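Local coordinates for protein galactose mutarotase related enzyme (Lactobacillus acidophilus, PDB 3DCD) that probably binds carbohydrate and may act as a sugar isomerase of the aldose 1-epimerase family, though its exact function is not established, at residues A[61-75]-A[95-109]. Residues are numbered along the deposited sequence; the frame is centred on the assembly and turned at random.
Sequences YTYKGKTYHLGQHGF and LKDNEETRKVYPFKF
Phe75 packs tightly against the short, weakly bonded helix at about 99-104 and its flanks. Thr101 CG2 lies over one face of the ring, 3.9 Å from its centroid, a CH-pi contact. At the ring edge sit Tyr105 CB, Leu95 CD2 and Phe109 CZ. With chi1 at 54°, Phe75 CG sits flanked by its own N and C, and the ring comes to lie against Thr101. Val104 CG2 touches both Phe75 CD2 and Leu70 CD1. Tyr61 OH donates a hydrogen bond of 2.7 Å to Val104 O. Pro106 CD lies over one face of Tyr68, 4.2 Å from the ring centroid. Lys103 O meets the edge of the same ring, 3.5 Å from Tyr68 CD2. With an alanine at Tyr68, Pro106 would probably lose the ring it rests on and a gap would open beside Lys103 O. The solvent side is looser: there a water links His69 N to Lys103 O, and Lys103 NZ forms a salt bridge with Glu100 OE2. The contact sets the hairpin of strands 60-63 and 66-69 against the connection between neighbouring strands 90-96 and 109-118 of the large antiparallel sheet. Tyr105 OH hydrogen-bonds to Ile137 O in strand 136-147.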
ATOM      1  N   TYR A  61      -4.950  21.025  -4.944  1.00 17.47           N
ATOM      2  CA  TYR A  61      -5.858  21.275  -3.848  1.00 16.87           C
ATOM      3  C   TYR A  61      -5.625  22.689  -3.365  1.00 16.68           C
ATOM      4  O   TYR A  61      -4.623  23.323  -3.721  1.00 16.30           O
ATOM      5  CB  TYR A  61      -5.641  20.274  -2.710  1.00 16.51           C
ATOM      6  CG  TYR A  61      -4.293  20.378  -2.001  1.00 16.69           C
ATOM      7  CD1 TYR A  61      -4.136  21.199  -0.876  1.00 16.49           C
ATOM      8  CD2 TYR A  61      -3.192  19.624  -2.429  1.00 17.49           C
ATOM      9  CE1 TYR A  61      -2.921  21.296  -0.221  1.00 17.51           C
ATOM     10  CE2 TYR A  61      -1.968  19.704  -1.763  1.00 16.52           C
ATOM     11  CZ  TYR A  61      -1.846  20.539  -0.664  1.00 16.59           C
ATOM     12  OH  TYR A  61      -0.644  20.636  -0.006  1.00 16.71           O
ATOM     13  N   THR A  62      -6.553  23.188  -2.555  1.00 17.12           N
ATOM     14  CA  THR A  62      -6.358  24.483  -1.913  1.00 17.05           C
ATOM     15  C   THR A  62      -6.299  24.277  -0.411  1.00 17.44           C
ATOM     16  O   THR A  62      -6.911  23.353   0.135  1.00 15.96           O
ATOM     17  CB  THR A  62      -7.447  25.533  -2.278  1.00 17.71           C
ATOM     18  OG1 THR A  62      -8.742  25.084  -1.837  1.00 18.57           O
ATOM     19  CG2 THR A  62      -7.465  25.796  -3.784  1.00 16.50           C
ATOM     20  N   TYR A  63      -5.526  25.126   0.249  1.00 17.39           N
ATOM     21  CA  TYR A  63      -5.502  25.131   1.694  1.00 18.25           C
ATOM     22  C   TYR A  63      -5.373  26.563   2.120  1.00 18.52           C
ATOM     23  O   TYR A  63      -4.476  27.269   1.649  1.00 18.18           O
ATOM     24  CB  TYR A  63      -4.346  24.289   2.232  1.00 19.12           C
ATOM     25  CG  TYR A  63      -4.249  24.301   3.742  1.00 18.75           C
ATOM     26  CD1 TYR A  63      -5.218  23.667   4.530  1.00 19.38           C
ATOM     27  CD2 TYR A  63      -3.198  24.954   4.378  1.00 19.94           C
ATOM     28  CE1 TYR A  63      -5.132  23.674   5.909  1.00 20.45           C
ATOM     29  CE2 TYR A  63      -3.094  24.969   5.762  1.00 20.96           C
ATOM     30  CZ  TYR A  63      -4.064  24.328   6.520  1.00 20.80           C
ATOM     31  OH  TYR A  63      -3.958  24.346   7.889  1.00 22.32           O
ATOM     32  N   LYS A  64      -6.306  27.006   2.964  1.00 18.80           N
ATOM     33  CA  LYS A  64      -6.370  28.407   3.392  1.00 18.93           C
ATOM     34  C   LYS A  64      -6.393  29.370   2.210  1.00 18.10           C
ATOM     35  O   LYS A  64      -5.836  30.451   2.293  1.00 17.43           O
ATOM     36  CB  LYS A  64      -5.199  28.775   4.332  1.00 19.50           C
ATOM     37  CG  LYS A  64      -5.102  27.954   5.614  1.00 21.22           C
ATOM     38  CD  LYS A  64      -6.347  28.064   6.465  1.00 24.29           C
ATOM     39  CE  LYS A  64      -6.172  27.321   7.782  1.00 25.08           C
ATOM     40  NZ  LYS A  64      -7.494  27.029   8.398  1.00 26.71           N
ATOM     41  N   GLY A  65      -7.010  28.960   1.104  1.00 17.68           N
ATOM     42  CA  GLY A  65      -7.148  29.825  -0.069  1.00 17.29           C
ATOM     43  C   GLY A  65      -5.985  29.789  -1.035  1.00 17.15           C
ATOM     44  O   GLY A  65      -6.011  30.443  -2.086  1.00 17.76           O
ATOM     45  N   LYS A  66      -4.941  29.045  -0.692  1.00 16.78           N
ATOM     46  CA  LYS A  66      -3.753  28.987  -1.545  1.00 16.42           C
ATOM     47  C   LYS A  66      -3.757  27.667  -2.290  1.00 16.99           C
ATOM     48  O   LYS A  66      -4.136  26.640  -1.725  1.00 16.72           O
ATOM     49  CB  LYS A  66      -2.475  29.147  -0.707  1.00 16.53           C
ATOM     50  CG  LYS A  66      -1.161  29.145  -1.522  1.00 16.22           C
ATOM     51  CD  LYS A  66       0.038  29.468  -0.647  1.00 15.17           C
ATOM     52  CE  LYS A  66       1.338  29.018  -1.310  1.00 14.10           C
ATOM     53  NZ  LYS A  66       2.556  29.441  -0.526  1.00 11.82           N
ATOM     54  N   THR A  67      -3.353  27.698  -3.562  1.00 17.01           N
ATOM     55  CA  THR A  67      -3.351  26.483  -4.383  1.00 17.03           C
ATOM     56  C   THR A  67      -1.992  25.783  -4.366  1.00 17.00           C
ATOM     57  O   THR A  67      -0.954  26.410  -4.559  1.00 16.54           O
ATOM     58  CB  THR A  67      -3.792  26.755  -5.845  1.00 17.43           C
ATOM     59  OG1 THR A  67      -5.041  27.454  -5.844  1.00 17.56           O
ATOM     60  CG2 THR A  67      -3.941  25.445  -6.636  1.00 17.11           C
ATOM     61  N   TYR A  68      -2.037  24.473  -4.147  1.00 16.84           N
ATOM     62  CA  TYR A  68      -0.869  23.609  -4.164  1.00 17.31           C
ATOM     63  C   TYR A  68      -1.022  22.515  -5.214  1.00 17.79           C
ATOM     64  O   TYR A  68      -2.143  22.141  -5.568  1.00 18.13           O
ATOM     65  CB  TYR A  68      -0.720  22.948  -2.796  1.00 17.04           C
ATOM     66  CG  TYR A  68      -0.450  23.937  -1.701  1.00 16.94           C
ATOM     67  CD1 TYR A  68      -1.497  24.536  -0.999  1.00 16.49           C
ATOM     68  CD2 TYR A  68       0.850  24.296  -1.376  1.00 15.91           C
ATOM     69  CE1 TYR A  68      -1.252  25.456  -0.004  1.00 16.23           C
ATOM     70  CE2 TYR A  68       1.101  25.214  -0.366  1.00 15.08           C
ATOM     71  CZ  TYR A  68       0.052  25.786   0.315  1.00 16.71           C
ATOM     72  OH  TYR A  68       0.309  26.698   1.314  1.00 17.95           O
ATOM     73  N   HIS A  69       0.110  21.979  -5.669  1.00 17.53           N
ATOM     74  CA  HIS A  69       0.136  20.966  -6.710  1.00 17.47           C
ATOM     75  C   HIS A  69       0.858  19.728  -6.211  1.00 17.46           C
ATOM     76  O   HIS A  69       2.012  19.786  -5.775  1.00 16.90           O
ATOM     77  CB  HIS A  69       0.780  21.548  -7.967  1.00 18.33           C
ATOM     78  CG  HIS A  69       0.138  22.831  -8.402  1.00 19.50           C
ATOM     79  ND1 HIS A  69      -0.989  22.864  -9.193  1.00 20.08           N
ATOM     80  CD2 HIS A  69       0.417  24.119  -8.091  1.00 21.06           C
ATOM     81  CE1 HIS A  69      -1.354  24.117  -9.384  1.00 21.47           C
ATOM     82  NE2 HIS A  69      -0.516  24.899  -8.728  1.00 20.91           N
ATOM     83  N   LEU A  70       0.150  18.609  -6.240  1.00 16.66           N
ATOM     84  CA  LEU A  70       0.651  17.379  -5.674  1.00 16.37           C
ATOM     85  C   LEU A  70       0.152  16.213  -6.501  1.00 17.12           C
ATOM     86  O   LEU A  70      -1.041  16.094  -6.743  1.00 16.68           O
ATOM     87  CB  LEU A  70       0.179  17.234  -4.215  1.00 16.13           C
ATOM     88  CG  LEU A  70       0.796  16.104  -3.385  1.00 16.36           C
ATOM     89  CD1 LEU A  70       2.329  16.257  -3.312  1.00 17.35           C
ATOM     90  CD2 LEU A  70       0.180  16.045  -2.016  1.00 15.57           C
ATOM     91  N   GLY A  71       1.071  15.353  -6.914  1.00 17.72           N
ATOM     92  CA  GLY A  71       0.742  14.232  -7.779  1.00 18.36           C
ATOM     93  C   GLY A  71       0.171  13.043  -7.029  1.00 18.86           C
ATOM     94  O   GLY A  71       0.186  12.984  -5.780  1.00 18.65           O
ATOM     95  N   GLN A  72      -0.329  12.085  -7.803  1.00 18.87           N
ATOM     96  CA  GLN A  72      -0.943  10.881  -7.270  1.00 19.47           C
ATOM     97  C   GLN A  72      -0.059  10.211  -6.214  1.00 18.68           C
ATOM     98  O   GLN A  72       1.152  10.058  -6.420  1.00 18.64           O
ATOM     99  CB  GLN A  72      -1.223   9.917  -8.421  1.00 20.40           C
ATOM    100  CG  GLN A  72      -1.818   8.594  -8.010  1.00 25.27           C
ATOM    101  CD  GLN A  72      -2.242   7.757  -9.201  1.00 31.27           C
ATOM    102  OE1 GLN A  72      -1.917   8.060 -10.342  1.00 35.22           O
ATOM    103  NE2 GLN A  72      -2.990   6.704  -8.935  1.00 36.52           N
ATOM    104  N   HIS A  73      -0.668   9.831  -5.080  1.00 18.16           N
ATOM    105  CA  HIS A  73       0.029   9.146  -3.968  1.00 17.50           C
ATOM    106  C   HIS A  73       1.108   9.977  -3.240  1.00 17.40           C
ATOM    107  O   HIS A  73       1.881   9.437  -2.456  1.00 17.01           O
ATOM    108  CB  HIS A  73       0.632   7.809  -4.424  1.00 17.19           C
ATOM    109  CG  HIS A  73      -0.371   6.830  -4.954  1.00 16.78           C
ATOM    110  ND1 HIS A  73      -0.124   6.029  -6.055  1.00 19.01           N
ATOM    111  CD2 HIS A  73      -1.608   6.495  -4.517  1.00 13.87           C
ATOM    112  CE1 HIS A  73      -1.176   5.256  -6.278  1.00 16.92           C
ATOM    113  NE2 HIS A  73      -2.088   5.520  -5.359  1.00 16.95           N
ATOM    114  N   GLY A  74       1.154  11.281  -3.504  1.00 17.28           N
ATOM    115  CA  GLY A  74       2.039  12.200  -2.805  1.00 16.74           C
ATOM    116  C   GLY A  74       3.498  12.095  -3.178  1.00 17.29           C
ATOM    117  O   GLY A  74       3.849  11.667  -4.291  1.00 17.33           O
ATOM    118  N   PHE A  75       4.356  12.495  -2.245  1.00 16.68           N
ATOM    119  CA  PHE A  75       5.789  12.598  -2.547  1.00 16.26           C
ATOM    120  C   PHE A  75       6.682  11.551  -1.877  1.00 16.13           C
ATOM    121  O   PHE A  75       7.865  11.458  -2.221  1.00 16.59           O
ATOM    122  CB  PHE A  75       6.328  14.016  -2.246  1.00 15.78           C
ATOM    123  CG  PHE A  75       6.045  14.501  -0.837  1.00 15.80           C
ATOM    124  CD1 PHE A  75       6.665  13.904   0.266  1.00 16.71           C
ATOM    125  CD2 PHE A  75       5.151  15.557  -0.614  1.00 14.85           C
ATOM    126  CE1 PHE A  75       6.405  14.336   1.567  1.00 14.89           C
ATOM    127  CE2 PHE A  75       4.888  16.000   0.685  1.00 15.53           C
ATOM    128  CZ  PHE A  75       5.508  15.383   1.777  1.00 15.97           C
ATOM    129  N   LEU A  95      11.541  10.439   7.409  1.00 15.23           N
ATOM    130  CA  LEU A  95      11.494  11.578   6.499  1.00 15.32           C
ATOM    131  C   LEU A  95      10.874  12.778   7.217  1.00 15.64           C
ATOM    132  O   LEU A  95       9.795  12.667   7.812  1.00 15.39           O
ATOM    133  CB  LEU A  95      10.688  11.238   5.239  1.00 15.60           C
ATOM    134  CG  LEU A  95      10.425  12.378   4.231  1.00 14.85           C
ATOM    135  CD1 LEU A  95      11.734  12.823   3.535  1.00 16.67           C
ATOM    136  CD2 LEU A  95       9.348  11.989   3.210  1.00 15.72           C
ATOM    137  N   LYS A  96      11.573  13.912   7.157  1.00 16.20           N
ATOM    138  CA  LYS A  96      11.052  15.166   7.667  1.00 17.05           C
ATOM    139  C   LYS A  96      10.714  16.074   6.493  1.00 16.86           C
ATOM    140  O   LYS A  96      11.211  15.885   5.376  1.00 16.31           O
ATOM    141  CB  LYS A  96      12.078  15.860   8.561  1.00 17.37           C
ATOM    142  CG  LYS A  96      12.412  15.103   9.846  1.00 18.65           C
ATOM    143  CD  LYS A  96      13.527  15.774  10.622  1.00 18.73           C
ATOM    144  CE  LYS A  96      13.841  14.950  11.853  1.00 23.26           C
ATOM    145  NZ  LYS A  96      14.927  15.533  12.676  1.00 24.00           N
ATOM    146  N   ASP A  97       9.870  17.064   6.758  1.00 16.70           N
ATOM    147  CA  ASP A  97       9.605  18.119   5.793  1.00 16.85           C
ATOM    148  C   ASP A  97      10.896  18.841   5.438  1.00 17.10           C
ATOM    149  O   ASP A  97      11.817  18.946   6.251  1.00 16.88           O
ATOM    150  CB  ASP A  97       8.565  19.109   6.329  1.00 16.93           C
ATOM    151  CG  ASP A  97       9.046  19.852   7.580  1.00 17.46           C
ATOM    152  OD1 ASP A  97       9.485  21.006   7.447  1.00 19.25           O
ATOM    153  OD2 ASP A  97       8.981  19.285   8.692  1.00 17.69           O
ATOM    154  N   ASN A  98      10.978  19.306   4.204  1.00 17.43           N
ATOM    155  CA  ASN A  98      12.113  20.116   3.773  1.00 18.13           C
ATOM    156  C   ASN A  98      11.582  21.241   2.901  1.00 18.17           C
ATOM    157  O   ASN A  98      10.362  21.344   2.699  1.00 17.04           O
ATOM    158  CB  ASN A  98      13.154  19.260   3.022  1.00 18.66           C
ATOM    159  CG  ASN A  98      12.532  18.416   1.914  1.00 20.28           C
ATOM    160  OD1 ASN A  98      11.844  18.934   1.046  1.00 21.36           O
ATOM    161  ND2 ASN A  98      12.757  17.105   1.957  1.00 23.61           N
ATOM    162  N   GLU A  99      12.489  22.066   2.372  1.00 18.35           N
ATOM    163  CA  GLU A  99      12.105  23.193   1.523  1.00 19.99           C
ATOM    164  C   GLU A  99      11.202  22.765   0.364  1.00 19.37           C
ATOM    165  O   GLU A  99      10.207  23.441   0.071  1.00 19.72           O
ATOM    166  CB  GLU A  99      13.343  23.942   1.007  1.00 19.77           C
ATOM    167  CG  GLU A  99      13.028  25.332   0.489  1.00 22.49           C
ATOM    168  CD  GLU A  99      14.259  26.199   0.253  1.00 22.39           C
ATOM    169  OE1 GLU A  99      15.408  25.706   0.321  1.00 27.02           O
ATOM    170  OE2 GLU A  99      14.068  27.400   0.000  1.00 27.19           O
ATOM    171  N   GLU A 100      11.524  21.625  -0.248  1.00 19.48           N
ATOM    172  CA  GLU A 100      10.769  21.092  -1.386  1.00 19.76           C
ATOM    173  C   GLU A 100       9.388  20.548  -1.014  1.00 19.03           C
ATOM    174  O   GLU A 100       8.399  20.840  -1.695  1.00 18.81           O
ATOM    175  CB  GLU A 100      11.567  20.009  -2.115  1.00 20.13           C
ATOM    176  CG  GLU A 100      12.722  20.543  -2.935  1.00 23.44           C
ATOM    177  CD  GLU A 100      12.278  21.656  -3.871  1.00 26.97           C
ATOM    178  OE1 GLU A 100      11.420  21.394  -4.743  1.00 29.60           O
ATOM    179  OE2 GLU A 100      12.772  22.792  -3.724  1.00 29.06           O
ATOM    180  N   THR A 101       9.301  19.739   0.042  1.00 18.27           N
ATOM    181  CA  THR A 101       7.984  19.215   0.427  1.00 17.12           C
ATOM    182  C   THR A 101       7.048  20.339   0.844  1.00 16.66           C
ATOM    183  O   THR A 101       5.839  20.290   0.555  1.00 16.14           O
ATOM    184  CB  THR A 101       8.043  18.165   1.552  1.00 17.57           C
ATOM    185  OG1 THR A 101       8.446  18.794   2.771  1.00 17.16           O
ATOM    186  CG2 THR A 101       8.988  17.015   1.195  1.00 17.55           C
ATOM    187  N   ARG A 102       7.599  21.355   1.508  1.00 15.85           N
ATOM    188  CA  ARG A 102       6.796  22.473   2.001  1.00 16.16           C
ATOM    189  C   ARG A 102       6.159  23.292   0.872  1.00 16.19           C
ATOM    190  O   ARG A 102       5.113  23.922   1.072  1.00 16.35           O
ATOM    191  CB  ARG A 102       7.593  23.346   2.975  1.00 16.41           C
ATOM    192  CG  ARG A 102       7.746  22.685   4.362  1.00 16.12           C
ATOM    193  CD  ARG A 102       8.288  23.650   5.423  1.00 16.40           C
ATOM    194  NE  ARG A 102       9.565  24.249   5.042  1.00 16.29           N
ATOM    195  CZ  ARG A 102      10.757  23.705   5.279  1.00 17.55           C
ATOM    196  NH1 ARG A 102      10.855  22.544   5.905  1.00 17.85           N
ATOM    197  NH2 ARG A 102      11.861  24.322   4.886  1.00 18.74           N
ATOM    198  N   LYS A 103       6.761  23.231  -0.320  1.00 15.80           N
ATOM    199  CA  LYS A 103       6.240  23.908  -1.515  1.00 15.54           C
ATOM    200  C   LYS A 103       4.920  23.320  -2.026  1.00 14.99           C
ATOM    201  O   LYS A 103       4.098  24.035  -2.621  1.00 14.60           O
ATOM    202  CB  LYS A 103       7.269  23.829  -2.644  1.00 16.06           C
ATOM    203  CG  LYS A 103       8.487  24.739  -2.481  1.00 17.49           C
ATOM    204  CD  LYS A 103       9.418  24.506  -3.660  1.00 19.14           C
ATOM    205  CE  LYS A 103      10.612  25.423  -3.644  1.00 20.14           C
ATOM    206  NZ  LYS A 103      11.555  24.999  -4.711  1.00 20.03           N
ATOM    207  N   VAL A 104       4.735  22.022  -1.809  1.00 14.57           N
ATOM    208  CA  VAL A 104       3.573  21.291  -2.316  1.00 14.62           C
ATOM    209  C   VAL A 104       2.666  20.827  -1.177  1.00 14.79           C
ATOM    210  O   VAL A 104       1.596  20.269  -1.414  1.00 14.51           O
ATOM    211  CB  VAL A 104       3.997  20.051  -3.192  1.00 14.00           C
ATOM    212  CG1 VAL A 104       4.862  20.484  -4.365  1.00 15.78           C
ATOM    213  CG2 VAL A 104       4.735  19.004  -2.357  1.00 13.96           C
ATOM    214  N   TYR A 105       3.107  21.062   0.059  1.00 15.12           N
ATOM    215  CA  TYR A 105       2.429  20.516   1.232  1.00 15.63           C
ATOM    216  C   TYR A 105       2.857  21.333   2.469  1.00 16.22           C
ATOM    217  O   TYR A 105       3.952  21.125   3.016  1.00 15.76           O
ATOM    218  CB  TYR A 105       2.762  19.022   1.368  1.00 16.17           C
ATOM    219  CG  TYR A 105       1.970  18.317   2.456  1.00 15.89           C
ATOM    220  CD1 TYR A 105       0.594  18.117   2.325  1.00 15.35           C
ATOM    221  CD2 TYR A 105       2.603  17.863   3.618  1.00 14.71           C
ATOM    222  CE1 TYR A 105      -0.143  17.486   3.335  1.00 15.58           C
ATOM    223  CE2 TYR A 105       1.874  17.239   4.634  1.00 16.27           C
ATOM    224  CZ  TYR A 105       0.505  17.053   4.482  1.00 16.03           C
ATOM    225  OH  TYR A 105      -0.232  16.436   5.486  1.00 16.73           O
ATOM    226  N   PRO A 106       2.000  22.279   2.908  1.00 16.74           N
ATOM    227  CA  PRO A 106       2.431  23.353   3.824  1.00 17.19           C
ATOM    228  C   PRO A 106       2.387  22.900   5.281  1.00 17.53           C
ATOM    229  O   PRO A 106       1.758  23.552   6.125  1.00 17.76           O
ATOM    230  CB  PRO A 106       1.399  24.459   3.568  1.00 17.78           C
ATOM    231  CG  PRO A 106       0.159  23.724   3.184  1.00 16.74           C
ATOM    232  CD  PRO A 106       0.565  22.389   2.577  1.00 17.32           C
ATOM    233  N   PHE A 107       3.020  21.762   5.549  1.00 17.11           N
ATOM    234  CA  PHE A 107       3.055  21.188   6.884  1.00 17.26           C
ATOM    235  C   PHE A 107       4.442  20.713   7.250  1.00 17.27           C
ATOM    236  O   PHE A 107       5.224  20.276   6.387  1.00 17.55           O
ATOM    237  CB  PHE A 107       2.060  20.032   7.002  1.00 17.06           C
ATOM    238  CG  PHE A 107       0.636  20.452   6.813  1.00 17.43           C
ATOM    239  CD1 PHE A 107      -0.055  21.091   7.840  1.00 17.41           C
ATOM    240  CD2 PHE A 107      -0.004  20.245   5.594  1.00 17.57           C
ATOM    241  CE1 PHE A 107      -1.373  21.491   7.663  1.00 17.93           C
ATOM    242  CE2 PHE A 107      -1.324  20.645   5.410  1.00 18.50           C
ATOM    243  CZ  PHE A 107      -2.013  21.255   6.451  1.00 17.51           C
ATOM    244  N   LYS A 108       4.744  20.818   8.540  1.00 16.60           N
ATOM    245  CA  LYS A 108       5.961  20.259   9.091  1.00 16.22           C
ATOM    246  C   LYS A 108       5.600  18.937   9.755  1.00 15.62           C
ATOM    247  O   LYS A 108       4.565  18.837  10.408  1.00 15.31           O
ATOM    248  CB  LYS A 108       6.571  21.225  10.104  1.00 16.43           C
ATOM    249  CG  LYS A 108       6.938  22.585   9.512  1.00 15.66           C
ATOM    250  CD  LYS A 108       7.629  23.490  10.543  1.00 17.95           C
ATOM    251  CE  LYS A 108       9.038  23.004  10.925  1.00 21.19           C
ATOM    252  NZ  LYS A 108       9.982  22.814   9.775  1.00 22.07           N
ATOM    253  N   PHE A 109       6.440  17.921   9.582  1.00 15.41           N
ATOM    254  CA  PHE A 109       6.104  16.586  10.083  1.00 15.43           C
ATOM    255  C   PHE A 109       7.350  15.748  10.301  1.00 15.61           C
ATOM    256  O   PHE A 109       8.432  16.075   9.801  1.00 14.89           O
ATOM    257  CB  PHE A 109       5.179  15.863   9.085  1.00 16.35           C
ATOM    258  CG  PHE A 109       5.799  15.689   7.709  1.00 17.16           C
ATOM    259  CD1 PHE A 109       5.572  16.629   6.705  1.00 18.76           C
ATOM    260  CD2 PHE A 109       6.635  14.608   7.432  1.00 16.79           C
ATOM    261  CE1 PHE A 109       6.166  16.490   5.447  1.00 17.02           C
ATOM    262  CE2 PHE A 109       7.234  14.462   6.180  1.00 15.43           C
ATOM    263  CZ  PHE A 109       6.993  15.404   5.187  1.00 17.01           C
TER
HETATM  264  O   HOH W   1       2.497  23.567  -5.063  1.00 15.58           O